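Local coordinates for ribose ABC transporter, substrate binding protein (Conexibacter woesei, PDB 4KQ9) that probably binds a sugar such as ribose in the periplasm and delivers it to an ABC transporter for uptake, at residues E162-V167 and T186-V191. The protein carries 1 engineered substitution. Residues are numbered along the deposited sequence; the frame is centred on the assembly and turned at random.
Sequences EIVDDV and TRHSDV
Asp165 and Arg187 form a salt bridge in which a single carboxylate oxygen takes two N-H groups. OD2 of Asp165 lies 2.7 Å from Arg187 NE, in the guanidinium plane, and receives that bond on its syn lone pair at an N-H...O angle of 153°. Arg187 NH2 adds a weak bond to the same OD2 at 2.9 Å. Carboxylate and guanidinium planes stand 83° apart, so the two groups do not pair flat, oxygen for nitrogen. The bend of the arginine chain at chi3 (-81°) places NE beside the carboxylate, while NH2 reaches 4.2 Å from Val167 CG1. The other oxygen, OD1, accepts a hydrogen bond from a water that also bonds His188 NE2, a bridge from the strand to the imidazole edge. Asp165 OD2 also lies 3.1 Å from His188 CD2, a close polar approach near the ring plane. An alanine in place of Asp165 would probably leave the Arg187 guanidinium without its carboxylate mate and the water that bridges to His188 without its acceptor on the strand.

The pairing joins the edge strand 162-167 of a four-stranded parallel sheet to the end of helix 174-187, within the right-handed beta-alpha-beta crossover that leads on to strand 193-196, as in the Rossmann-like lobes of periplasmic binding proteins. His188 is the first residue to leave the helix and begins a type I turn closed by Val191 N to His188 O.

The apolar contacts centre on Val164. Val164 CB sits 3.9 Å over the centre of the His188 ring, a CH-pi contact. Val164 CG2 stands over His188 CG on the same face and also meets Val191 CG2 at 3.9 Å, and both valines touch Thr132 on the neighbouring strand.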
ATOM      1  N   GLU A 162     -19.873  15.399  -8.170  1.00 24.35           N
ATOM      2  CA  GLU A 162     -20.913  14.644  -7.532  1.00 21.25           C
ATOM      3  C   GLU A 162     -20.571  13.155  -7.536  1.00 20.25           C
ATOM      4  O   GLU A 162     -20.261  12.601  -8.580  1.00 19.44           O
ATOM      5  CB  GLU A 162     -22.206  14.791  -8.331  1.00 22.85           C
ATOM      6  CG  GLU A 162     -23.336  13.988  -7.745  1.00 25.67           C
ATOM      7  CD  GLU A 162     -24.677  14.130  -8.490  1.00 29.79           C
ATOM      8  OE1 GLU A 162     -24.761  14.674  -9.624  1.00 31.93           O
ATOM      9  OE2 GLU A 162     -25.639  13.625  -7.931  1.00 31.69           O
ATOM     10  N   ILE A 163     -20.699  12.526  -6.383  1.00 20.86           N
ATOM     11  CA  ILE A 163     -20.431  11.080  -6.254  1.00 21.23           C
ATOM     12  C   ILE A 163     -21.753  10.403  -6.282  1.00 18.83           C
ATOM     13  O   ILE A 163     -22.541  10.625  -5.385  1.00 21.59           O
ATOM     14  CB  ILE A 163     -19.803  10.772  -4.901  1.00 19.50           C
ATOM     15  CG1 ILE A 163     -18.519  11.539  -4.818  1.00 20.12           C
ATOM     16  CG2 ILE A 163     -19.656   9.265  -4.694  1.00 19.90           C
ATOM     17  CD1 ILE A 163     -17.963  11.535  -3.412  1.00 23.03           C
ATOM     18  N   VAL A 164     -22.004   9.586  -7.295  1.00 16.41           N
ATOM     19  CA  VAL A 164     -23.335   9.021  -7.524  1.00 16.69           C
ATOM     20  C   VAL A 164     -23.553   7.675  -6.911  1.00 16.87           C
ATOM     21  O   VAL A 164     -24.684   7.274  -6.759  1.00 16.20           O
ATOM     22  CB  VAL A 164     -23.710   8.926  -9.010  1.00 18.35           C
ATOM     23  CG1 VAL A 164     -23.951  10.326  -9.556  1.00 19.74           C
ATOM     24  CG2 VAL A 164     -22.646   8.235  -9.837  1.00 18.22           C
ATOM     25  N   ASP A 165     -22.465   6.950  -6.603  1.00 15.26           N
ATOM     26  CA  ASP A 165     -22.544   5.663  -5.945  1.00 16.56           C
ATOM     27  C   ASP A 165     -21.207   5.540  -5.197  1.00 17.07           C
ATOM     28  O   ASP A 165     -20.171   5.959  -5.668  1.00 15.43           O
ATOM     29  CB  ASP A 165     -22.719   4.526  -6.975  1.00 19.15           C
ATOM     30  CG  ASP A 165     -24.104   3.827  -6.926  1.00 25.63           C
ATOM     31  OD1 ASP A 165     -24.823   3.783  -5.857  1.00 29.41           O
ATOM     32  OD2 ASP A 165     -24.505   3.302  -7.996  1.00 26.93           O
ATOM     33  N   ASP A 166     -21.276   5.022  -3.995  1.00 19.06           N
ATOM     34  CA  ASP A 166     -20.151   4.987  -3.107  1.00 20.27           C
ATOM     35  C   ASP A 166     -20.401   3.746  -2.327  1.00 19.32           C
ATOM     36  O   ASP A 166     -21.054   3.869  -1.295  1.00 18.72           O
ATOM     37  CB  ASP A 166     -20.187   6.236  -2.179  1.00 20.33           C
ATOM     38  CG  ASP A 166     -19.003   6.302  -1.177  1.00 22.81           C
ATOM     39  OD1 ASP A 166     -18.238   5.312  -1.060  1.00 26.39           O
ATOM     40  OD2 ASP A 166     -18.799   7.369  -0.547  1.00 22.32           O
ATOM     41  N   VAL A 167     -19.869   2.602  -2.801  1.00 16.91           N
ATOM     42  CA  VAL A 167     -20.128   1.279  -2.312  1.00 18.14           C
ATOM     43  C   VAL A 167     -18.886   0.541  -1.767  1.00 21.22           C
ATOM     44  O   VAL A 167     -17.748   0.880  -2.099  1.00 18.68           O
ATOM     45  CB  VAL A 167     -20.746   0.367  -3.364  1.00 19.76           C
ATOM     46  CG1 VAL A 167     -22.052   0.963  -3.931  1.00 19.46           C
ATOM     47  CG2 VAL A 167     -19.759   0.041  -4.463  1.00 18.63           C
ATOM     48  N   THR A 186     -25.763  -0.143 -14.273  1.00 16.29           N
ATOM     49  CA  THR A 186     -27.193  -0.315 -14.560  1.00 16.90           C
ATOM     50  C   THR A 186     -28.008   0.877 -14.009  1.00 19.25           C
ATOM     51  O   THR A 186     -29.088   1.131 -14.465  1.00 16.35           O
ATOM     52  CB  THR A 186     -27.765  -1.606 -14.025  1.00 16.30           C
ATOM     53  OG1 THR A 186     -27.840  -1.585 -12.581  1.00 16.28           O
ATOM     54  CG2 THR A 186     -27.002  -2.861 -14.578  1.00 16.67           C
ATOM     55  N   ARG A 187     -27.490   1.499 -12.951  1.00 18.91           N
ATOM     56  CA  ARG A 187     -28.138   2.605 -12.250  1.00 19.65           C
ATOM     57  C   ARG A 187     -27.629   3.939 -12.782  1.00 21.16           C
ATOM     58  O   ARG A 187     -28.376   4.906 -12.808  1.00 21.73           O
ATOM     59  CB  ARG A 187     -27.774   2.582 -10.784  1.00 18.81           C
ATOM     60  CG  ARG A 187     -28.053   1.320 -10.016  1.00 17.38           C
ATOM     61  CD  ARG A 187     -27.931   1.530  -8.515  1.00 17.65           C
ATOM     62  NE  ARG A 187     -26.568   1.492  -8.034  1.00 18.24           N
ATOM     63  CZ  ARG A 187     -25.953   0.417  -7.540  1.00 21.84           C
ATOM     64  NH1 ARG A 187     -26.568  -0.769  -7.358  1.00 20.31           N
ATOM     65  NH2 ARG A 187     -24.687   0.525  -7.174  1.00 23.29           N
ATOM     66  N   HIS A 188     -26.347   4.024 -13.141  1.00 18.52           N
ATOM     67  CA  HIS A 188     -25.790   5.313 -13.571  1.00 20.14           C
ATOM     68  C   HIS A 188     -24.883   5.139 -14.761  1.00 20.86           C
ATOM     69  O   HIS A 188     -23.645   5.210 -14.654  1.00 21.13           O
ATOM     70  CB  HIS A 188     -24.987   5.929 -12.441  1.00 19.81           C
ATOM     71  CG  HIS A 188     -25.715   6.053 -11.154  1.00 19.82           C
ATOM     72  ND1 HIS A 188     -26.650   7.032 -10.911  1.00 21.89           N
ATOM     73  CD2 HIS A 188     -25.614   5.333 -10.014  1.00 20.05           C
ATOM     74  CE1 HIS A 188     -27.130   6.891  -9.686  1.00 22.22           C
ATOM     75  NE2 HIS A 188     -26.493   5.879  -9.109  1.00 21.53           N
ATOM     76  N   SER A 189     -25.465   4.822 -15.897  1.00 22.94           N
ATOM     77  CA  SER A 189     -24.648   4.421 -17.054  1.00 23.95           C
ATOM     78  C   SER A 189     -23.740   5.524 -17.631  1.00 23.92           C
ATOM     79  O   SER A 189     -22.807   5.206 -18.361  1.00 24.42           O
ATOM     80  CB  SER A 189     -25.551   3.863 -18.167  1.00 25.47           C
ATOM     81  OG  SER A 189     -26.495   4.864 -18.472  1.00 29.00           O
ATOM     82  N   ASP A 190     -24.015   6.773 -17.278  1.00 23.93           N
ATOM     83  CA  ASP A 190     -23.285   7.956 -17.745  1.00 27.58           C
ATOM     84  C   ASP A 190     -22.182   8.454 -16.789  1.00 24.49           C
ATOM     85  O   ASP A 190     -21.685   9.547 -16.990  1.00 24.01           O
ATOM     86  CB  ASP A 190     -24.296   9.114 -17.921  1.00 32.73           C
ATOM     87  CG  ASP A 190     -25.069   9.423 -16.634  1.00 36.92           C
ATOM     88  OD1 ASP A 190     -25.074   8.613 -15.657  1.00 33.08           O
ATOM     89  OD2 ASP A 190     -25.715  10.487 -16.603  1.00 43.63           O
ATOM     90  N   VAL A 191     -21.849   7.687 -15.752  1.00 19.36           N
ATOM     91  CA  VAL A 191     -20.794   8.055 -14.810  1.00 18.30           C
ATOM     92  C   VAL A 191     -19.513   8.381 -15.597  1.00 16.10           C
ATOM     93  O   VAL A 191     -19.175   7.687 -16.544  1.00 15.27           O
ATOM     94  CB  VAL A 191     -20.626   6.924 -13.751  1.00 18.36           C
ATOM     95  CG1 VAL A 191     -19.988   5.655 -14.313  1.00 17.74           C
ATOM     96  CG2 VAL A 191     -19.895   7.412 -12.530  1.00 18.58           C
TER
HETATM   97  O   HOH W   1     -27.216   4.637  -6.658  1.00 27.96           O